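Local coordinates for DUF411 domain-containing protein (Pseudomonas aeruginosa, PDB 6WIS), which binds a cysteine-bridged cluster of four copper ions and probably helps the bacterium resist copper, at residues I20-A25 and G96-D101; C54-I59 and F63-V68. One frame throughout, in Å; residues are numbered along the deposited sequence.

Contact 1 of 2, residues I20-A25 and G96-D101; sequences IKHLEA and GMEMGD. With ZN (zinc ion), chain J; ZN (zinc ion), chain M; CU (copper (II) ion), chain F.
His22, on the helix 14-24, and Glu98, in the loop between strands 84-86 and 106-111, meet through a zinc ion that both of them bind. Glu98 has its CG wedged between the backbone N and the carbonyl carbon (chi1 78°), and a second bend at CG swings the carboxylate back over its own loop toward the helix. CB and CG only carry the group there; the contacts begin at CD, which lies 3.0 Å from the zinc. OE2 is the ligand, 2.3 Å from the metal, and stands near the plane of the His22 ring, at its edge, 3.6 Å from NE2. OE1 lies farther from the zinc and accepts a weak, bent hydrogen bond from Gly96 N at 3.0 Å, which helps to fix the rotation of the carboxylate.

From the other direction comes the imidazole, whose NE2 binds the zinc at 2.0 Å. Its plane is turned 76° from that of the carboxylate. Gly96 N sits over one face of the ring, displaced toward the rim; a glycine suits this place because its positive phi would press a CB against the preceding carbonyl oxygen. Next along the loop, Met97, a selenomethionine, points away from the helix and gives its SE to a copper ion, 2.4 Å away, which Cys15 and Met90 also bind. The soft sulfur of the natural methionine suits copper; the harder carboxylate oxygens suit zinc, and imidazole serves either metal. Asp18, one helical turn before His22, completes the protein ligands of an Asp-His-Glu zinc site that ties a helix to a distant loop.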
ATOM      1  N   ILE A  20      -2.627  -4.864   7.911  1.00 23.43           N
ATOM      2  CA  ILE A  20      -3.126  -3.895   8.883  1.00 26.90           C
ATOM      3  C   ILE A  20      -2.508  -4.152  10.260  1.00 32.26           C
ATOM      4  O   ILE A  20      -2.138  -3.211  10.977  1.00 29.55           O
ATOM      5  CB  ILE A  20      -4.663  -3.938   8.910  1.00 28.91           C
ATOM      6  CG1 ILE A  20      -5.213  -3.326   7.616  1.00 26.18           C
ATOM      7  CG2 ILE A  20      -5.211  -3.268  10.165  1.00 29.55           C
ATOM      8  CD1 ILE A  20      -6.740  -3.454   7.463  1.00 26.53           C
ATOM      9  N   LYS A  21      -2.335  -5.426  10.633  1.00 29.02           N
ATOM     10  CA  LYS A  21      -1.776  -5.713  11.955  1.00 32.23           C
ATOM     11  C   LYS A  21      -0.304  -5.330  12.035  1.00 28.40           C
ATOM     12  O   LYS A  21       0.143  -4.839  13.070  1.00 31.50           O
ATOM     13  CB  LYS A  21      -2.007  -7.187  12.320  1.00 31.21           C
ATOM     14  CG  LYS A  21      -3.460  -7.452  12.737  1.00 36.29           C
ATOM     15  CD  LYS A  21      -3.784  -8.919  13.018  1.00 43.86           C
ATOM     16  CE  LYS A  21      -3.071  -9.412  14.271  1.00 63.35           C
ATOM     17  NZ  LYS A  21      -3.525 -10.762  14.732  1.00 66.84           N
ATOM     18  N   HIS A  22       0.447  -5.484  10.937  1.00 26.67           N
ATOM     19  CA  HIS A  22       1.833  -5.016  10.889  1.00 31.18           C
ATOM     20  C   HIS A  22       1.923  -3.496  11.003  1.00 33.07           C
ATOM     21  O   HIS A  22       2.850  -2.966  11.638  1.00 31.83           O
ATOM     22  CB  HIS A  22       2.506  -5.474   9.583  1.00 30.27           C
ATOM     23  CG  HIS A  22       2.825  -6.936   9.536  1.00 32.49           C
ATOM     24  ND1 HIS A  22       4.114  -7.416   9.588  1.00 39.05           N
ATOM     25  CD2 HIS A  22       2.025  -8.024   9.424  1.00 29.63           C
ATOM     26  CE1 HIS A  22       4.098  -8.733   9.510  1.00 37.73           C
ATOM     27  NE2 HIS A  22       2.844  -9.128   9.417  1.00 35.72           N
ATOM     28  N   LEU A  23       1.002  -2.774  10.357  1.00 28.52           N
ATOM     29  CA  LEU A  23       0.982  -1.319  10.490  1.00 30.25           C
ATOM     30  C   LEU A  23       0.703  -0.907  11.925  1.00 28.52           C
ATOM     31  O   LEU A  23       1.366  -0.015  12.463  1.00 29.74           O
ATOM     32  CB  LEU A  23      -0.064  -0.695   9.552  1.00 26.19           C
ATOM     33  CG  LEU A  23       0.147  -0.868   8.044  1.00 28.12           C
ATOM     34  CD1 LEU A  23      -0.903  -0.085   7.283  1.00 30.86           C
ATOM     35  CD2 LEU A  23       1.541  -0.427   7.631  1.00 27.15           C
ATOM     36  N   GLU A  24      -0.304  -1.526  12.546  1.00 27.90           N
ATOM     37  CA  GLU A  24      -0.643  -1.225  13.934  1.00 33.95           C
ATOM     38  C   GLU A  24       0.542  -1.464  14.860  1.00 38.52           C
ATOM     39  O   GLU A  24       0.827  -0.644  15.744  1.00 40.05           O
ATOM     40  CB  GLU A  24      -1.838  -2.071  14.372  1.00 32.53           C
ATOM     41  CG  GLU A  24      -3.098  -1.731  13.634  1.00 31.70           C
ATOM     42  CD  GLU A  24      -4.270  -2.552  14.105  1.00 37.78           C
ATOM     43  OE1 GLU A  24      -4.077  -3.737  14.459  1.00 41.14           O
ATOM     44  OE2 GLU A  24      -5.390  -2.005  14.122  1.00 46.10           O
ATOM     45  N   ALA A  25       1.226  -2.602  14.692  1.00 32.97           N
ATOM     46  CA  ALA A  25       2.451  -2.876  15.436  1.00 39.45           C
ATOM     47  C   ALA A  25       3.555  -1.884  15.118  1.00 39.38           C
ATOM     48  O   ALA A  25       4.547  -1.829  15.850  1.00 35.19           O
ATOM     49  CB  ALA A  25       2.952  -4.299  15.156  1.00 32.77           C
ATOM     50  N   GLY A  96       2.478  -8.802   5.606  1.00 27.01           N
ATOM     51  CA  GLY A  96       1.116  -9.280   5.507  1.00 23.84           C
ATOM     52  C   GLY A  96       0.918 -10.391   4.500  1.00 27.39           C
ATOM     53  O   GLY A  96      -0.134 -11.033   4.515  1.00 26.13           O
HETATM   54  N   MSE A  97       1.914 -10.660   3.664  1.00 27.94           N
HETATM   55  CA  MSE A  97       1.901 -11.748   2.677  1.00 30.62           C
HETATM   56  C   MSE A  97       3.059 -12.714   2.973  1.00 32.49           C
HETATM   57  O   MSE A  97       3.492 -13.466   2.116  1.00 26.31           O
HETATM   58  CB  MSE A  97       2.030 -11.192   1.250  1.00 23.82           C
HETATM   59  CG  MSE A  97       0.672 -10.803   0.515  1.00 27.55           C
HETATM   60 SE   MSE A  97      -0.544 -12.346   0.287  0.75 31.32          SE
HETATM   61  CE  MSE A  97       0.700 -13.378  -0.851  1.00 27.57           C
ATOM     62  N   GLU A  98       3.605 -12.694   4.183  1.00 26.59           N
ATOM     63  CA  GLU A  98       4.813 -13.477   4.411  1.00 30.33           C
ATOM     64  C   GLU A  98       4.447 -14.940   4.675  1.00 36.16           C
ATOM     65  O   GLU A  98       3.492 -15.240   5.406  1.00 32.69           O
ATOM     66  CB  GLU A  98       5.642 -12.886   5.552  1.00 31.36           C
ATOM     67  CG  GLU A  98       5.159 -13.169   6.926  1.00 34.26           C
ATOM     68  CD  GLU A  98       3.992 -12.304   7.358  1.00 43.10           C
ATOM     69  OE1 GLU A  98       3.460 -11.462   6.581  1.00 32.85           O
ATOM     70  OE2 GLU A  98       3.616 -12.502   8.517  1.00 35.79           O
HETATM   71  N   MSE A  99       5.175 -15.849   4.033  1.00 30.95           N
HETATM   72  CA  MSE A  99       4.920 -17.280   4.180  1.00 34.25           C
HETATM   73  C   MSE A  99       6.236 -18.069   4.221  1.00 38.91           C
HETATM   74  O   MSE A  99       6.562 -18.791   3.271  1.00 43.70           O
HETATM   75  CB  MSE A  99       4.045 -17.778   3.021  1.00 37.46           C
HETATM   76  CG  MSE A  99       2.693 -17.091   2.933  1.00 30.56           C
HETATM   77 SE   MSE A  99       1.567 -17.676   1.503  0.68 36.43          SE
HETATM   78  CE  MSE A  99       0.199 -16.358   1.769  1.00 35.75           C
ATOM     79  N   GLY A 100       7.005 -17.909   5.288  1.00 34.79           N
ATOM     80  CA  GLY A 100       8.262 -18.638   5.417  1.00 39.04           C
ATOM     81  C   GLY A 100       9.446 -17.887   4.835  1.00 45.24           C
ATOM     82  O   GLY A 100       9.432 -16.663   4.665  1.00 44.15           O
ATOM     83  N   ASP A 101      10.495 -18.647   4.518  1.00 45.35           N
ATOM     84  CA  ASP A 101      11.733 -18.030   4.052  1.00 62.39           C
ATOM     85  C   ASP A 101      11.592 -17.417   2.660  1.00 51.99           C
ATOM     86  O   ASP A 101      12.363 -16.520   2.312  1.00 53.32           O
ATOM     87  CB  ASP A 101      12.880 -19.059   4.069  1.00 54.47           C
ATOM     88  CG  ASP A 101      13.516 -19.218   5.455  1.00 67.89           C
ATOM     89  OD1 ASP A 101      14.150 -18.253   5.944  1.00 69.86           O
ATOM     90  OD2 ASP A 101      13.381 -20.303   6.066  1.00 71.63           O
TER
HETATM   91 ZN    ZN J 208       2.064 -10.986   9.244  1.00 31.00          ZN
HETATM   92 ZN    ZN M 211      -6.875  -4.049  14.206  1.00 90.94          ZN
HETATM   93 CU    CU F 204      -2.677 -11.764  -0.658  1.00 31.97          CU

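Contact 2 of 2, residues C54-I59 and F63-V68; sequences CHTGVI and FVEGHV. With CU (copper (II) ion), chain C; CU (copper (II) ion), chain D.
Two ions of the cysteine-bridged copper cluster sit at the end of this beta hairpin, where Cys54, His55 and His67 converge. Cys54 SG bridges them, 2.3 Å from each copper ion; a thiolate suits this role because one sulfur can serve two metals. His55 ND1 binds one copper at 2.2 Å and His67 NE2 the other at 2.1 Å, while Cys16 and Cys15, respectively, add the remaining protein ligands. The imidazoles form a T-shaped pair, planes 71° apart, with His55 CE1 over the centre of the His67 ring. With CG of His55 lodged between its backbone N and carbonyl carbon (chi1 65°), the ring reaches across to Gly66: NE2 gives a weak hydrogen bond to Gly66 O, and Gly66 CA makes a CH-pi contact with a ring face. His67 ND1 is held by Pro95 O.

Strands 55-59 and 63-65 run antiparallel, and Gly57 and Val64 form a hydrogen-bonded pair, Gly57 N reaching Val64 O at 2.8 Å in a nearly straight bond. Nearer the copper ions, Gly66 N bonds to His55 O at 3.1 Å. On the face carrying Thr56 and Glu65, Thr56 OG1 donates to the syn side of Glu65 OE1 at 2.7 Å; Lys42 bonds to this hydroxyl and forms a salt bridge with Glu65 OE2. Val64 points to the opposite face, and its CG2 meets CG2 of Ile59 at 3.8 Å; helix 70-77 packs on both side chains.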
ATOM      1  N   CYS A  54      -4.611  -5.799  -3.698  1.00 24.12           N
ATOM      2  CA  CYS A  54      -5.787  -6.298  -2.984  1.00 23.74           C
ATOM      3  C   CYS A  54      -6.393  -5.284  -2.009  1.00 26.50           C
ATOM      4  O   CYS A  54      -7.482  -5.525  -1.460  1.00 20.46           O
ATOM      5  CB  CYS A  54      -5.383  -7.566  -2.220  1.00 25.58           C
ATOM      6  SG  CYS A  54      -3.814  -7.273  -1.316  1.00 27.53           S
ATOM      7  N   HIS A  55      -5.704  -4.180  -1.735  1.00 22.14           N
ATOM      8  CA  HIS A  55      -6.256  -3.164  -0.845  1.00 21.27           C
ATOM      9  C   HIS A  55      -5.645  -1.815  -1.212  1.00 23.48           C
ATOM     10  O   HIS A  55      -4.599  -1.752  -1.853  1.00 22.65           O
ATOM     11  CB  HIS A  55      -5.975  -3.495   0.631  1.00 22.50           C
ATOM     12  CG  HIS A  55      -4.514  -3.468   0.989  1.00 20.96           C
ATOM     13  ND1 HIS A  55      -3.784  -4.611   1.244  1.00 23.70           N
ATOM     14  CD2 HIS A  55      -3.644  -2.434   1.117  1.00 22.57           C
ATOM     15  CE1 HIS A  55      -2.531  -4.287   1.520  1.00 23.22           C
ATOM     16  NE2 HIS A  55      -2.413  -2.972   1.429  1.00 23.54           N
ATOM     17  N   THR A  56      -6.292  -0.735  -0.778  1.00 21.84           N
ATOM     18  CA  THR A  56      -5.819   0.622  -1.048  1.00 21.13           C
ATOM     19  C   THR A  56      -5.915   1.418   0.248  1.00 22.74           C
ATOM     20  O   THR A  56      -7.008   1.547   0.803  1.00 24.37           O
ATOM     21  CB  THR A  56      -6.640   1.310  -2.143  1.00 27.01           C
ATOM     22  OG1 THR A  56      -6.661   0.495  -3.331  1.00 28.48           O
ATOM     23  CG2 THR A  56      -6.019   2.671  -2.478  1.00 26.09           C
ATOM     24  N   GLY A  57      -4.770   1.908   0.751  1.00 21.96           N
ATOM     25  CA  GLY A  57      -4.751   2.781   1.911  1.00 23.23           C
ATOM     26  C   GLY A  57      -4.658   4.245   1.497  1.00 26.81           C
ATOM     27  O   GLY A  57      -4.237   4.549   0.382  1.00 21.95           O
ATOM     28  N   VAL A  58      -5.081   5.149   2.388  1.00 23.57           N
ATOM     29  CA  VAL A  58      -4.979   6.592   2.143  1.00 25.09           C
ATOM     30  C   VAL A  58      -4.386   7.234   3.382  1.00 28.16           C
ATOM     31  O   VAL A  58      -4.923   7.076   4.488  1.00 27.66           O
ATOM     32  CB  VAL A  58      -6.333   7.252   1.806  1.00 29.81           C
ATOM     33  CG1 VAL A  58      -6.099   8.722   1.375  1.00 28.95           C
ATOM     34  CG2 VAL A  58      -7.044   6.494   0.674  1.00 30.23           C
ATOM     35  N   ILE A  59      -3.283   7.956   3.212  1.00 28.66           N
ATOM     36  CA  ILE A  59      -2.660   8.616   4.354  1.00 33.75           C
ATOM     37  C   ILE A  59      -2.278  10.017   3.911  1.00 34.22           C
ATOM     38  O   ILE A  59      -1.578  10.180   2.906  1.00 31.23           O
ATOM     39  CB  ILE A  59      -1.435   7.857   4.915  1.00 30.19           C
ATOM     40  CG1 ILE A  59      -0.790   8.659   6.063  1.00 34.27           C
ATOM     41  CG2 ILE A  59      -0.388   7.526   3.813  1.00 24.61           C
ATOM     42  CD1 ILE A  59      -0.000   7.782   7.061  1.00 30.25           C
ATOM     43  N   PHE A  63      -2.000   7.765  -1.784  1.00 29.27           N
ATOM     44  CA  PHE A  63      -2.471   6.379  -1.778  1.00 29.38           C
ATOM     45  C   PHE A  63      -1.326   5.408  -1.493  1.00 27.48           C
ATOM     46  O   PHE A  63      -0.164   5.664  -1.811  1.00 25.76           O
ATOM     47  CB  PHE A  63      -3.180   5.996  -3.093  1.00 25.71           C
ATOM     48  CG  PHE A  63      -2.288   5.954  -4.325  1.00 26.94           C
ATOM     49  CD1 PHE A  63      -1.436   4.882  -4.559  1.00 24.38           C
ATOM     50  CD2 PHE A  63      -2.379   6.956  -5.286  1.00 28.41           C
ATOM     51  CE1 PHE A  63      -0.653   4.843  -5.687  1.00 30.54           C
ATOM     52  CE2 PHE A  63      -1.612   6.917  -6.423  1.00 29.82           C
ATOM     53  CZ  PHE A  63      -0.748   5.865  -6.630  1.00 28.64           C
ATOM     54  N   VAL A  64      -1.681   4.278  -0.891  1.00 26.88           N
ATOM     55  CA  VAL A  64      -0.747   3.219  -0.509  1.00 20.73           C
ATOM     56  C   VAL A  64      -1.380   1.954  -1.070  1.00 24.71           C
ATOM     57  O   VAL A  64      -2.369   1.463  -0.524  1.00 23.69           O
ATOM     58  CB  VAL A  64      -0.560   3.115   1.011  1.00 23.57           C
ATOM     59  CG1 VAL A  64       0.371   1.939   1.367  1.00 19.87           C
ATOM     60  CG2 VAL A  64      -0.014   4.474   1.609  1.00 21.70           C
ATOM     61  N   GLU A  65      -0.876   1.474  -2.198  1.00 26.26           N
ATOM     62  CA  GLU A  65      -1.503   0.377  -2.922  1.00 24.63           C
ATOM     63  C   GLU A  65      -0.778  -0.914  -2.577  1.00 24.06           C
ATOM     64  O   GLU A  65       0.416  -1.054  -2.854  1.00 22.74           O
ATOM     65  CB  GLU A  65      -1.469   0.633  -4.431  1.00 25.38           C
ATOM     66  CG  GLU A  65      -2.190  -0.427  -5.261  1.00 22.38           C
ATOM     67  CD  GLU A  65      -3.705  -0.407  -5.061  1.00 30.98           C
ATOM     68  OE1 GLU A  65      -4.185   0.578  -4.462  1.00 31.71           O
ATOM     69  OE2 GLU A  65      -4.416  -1.364  -5.497  1.00 26.44           O
ATOM     70  N   GLY A  66      -1.482  -1.841  -1.956  1.00 24.66           N
ATOM     71  CA  GLY A  66      -0.860  -3.123  -1.687  1.00 21.90           C
ATOM     72  C   GLY A  66       0.031  -3.169  -0.449  1.00 25.88           C
ATOM     73  O   GLY A  66      -0.024  -2.330   0.469  1.00 23.27           O
ATOM     74  N   HIS A  67       0.856  -4.209  -0.422  1.00 22.68           N
ATOM     75  CA  HIS A  67       1.612  -4.584   0.774  1.00 24.77           C
ATOM     76  C   HIS A  67       2.909  -3.774   0.904  1.00 26.35           C
ATOM     77  O   HIS A  67       4.015  -4.310   0.931  1.00 23.94           O
ATOM     78  CB  HIS A  67       1.855  -6.089   0.740  1.00 24.47           C
ATOM     79  CG  HIS A  67       0.602  -6.887   0.955  1.00 22.94           C
ATOM     80  ND1 HIS A  67       0.204  -7.321   2.201  1.00 24.55           N
ATOM     81  CD2 HIS A  67      -0.371  -7.270   0.098  1.00 20.60           C
ATOM     82  CE1 HIS A  67      -0.955  -7.946   2.103  1.00 26.88           C
ATOM     83  NE2 HIS A  67      -1.332  -7.928   0.838  1.00 21.12           N
ATOM     84  N   VAL A  68       2.745  -2.453   1.004  1.00 27.18           N
ATOM     85  CA  VAL A  68       3.886  -1.537   1.197  1.00 23.12           C
ATOM     86  C   VAL A  68       4.385  -1.644   2.635  1.00 24.03           C
ATOM     87  O   VAL A  68       3.576  -1.528   3.574  1.00 23.51           O
ATOM     88  CB  VAL A  68       3.479  -0.096   0.887  1.00 24.89           C
ATOM     89  CG1 VAL A  68       4.701   0.832   1.050  1.00 19.92           C
ATOM     90  CG2 VAL A  68       2.858   0.050  -0.542  1.00 23.99           C
TER
HETATM   91 CU    CU C 201      -4.719  -6.479   0.593  1.00 23.20          CU
HETATM   92 CU    CU D 202      -3.139  -8.825   0.230  1.00 26.31          CU

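Contact 2 lies in the core: every touching residue is buried, and the contact's centre lies about 3 Å from that of the chain; contact 1 is partly buried, its centre about 12 Å away. In the central hairpin copper adds to backbone hydrogen bonds, apolar packing and a buried polar pair, whereas the helix and loop of contact 1 share no direct hydrogen bond and zinc is the link. The two copper ions of contact 2 take thiolate and imidazole, the zinc of contact 1 carboxylates and imidazole. The contacts touch where CG of Met97 packs 3.5 Å from NE2 of His67, putting Gly96 to Glu98 between the zinc site and the copper cluster, for which Met97 supplies a ligand.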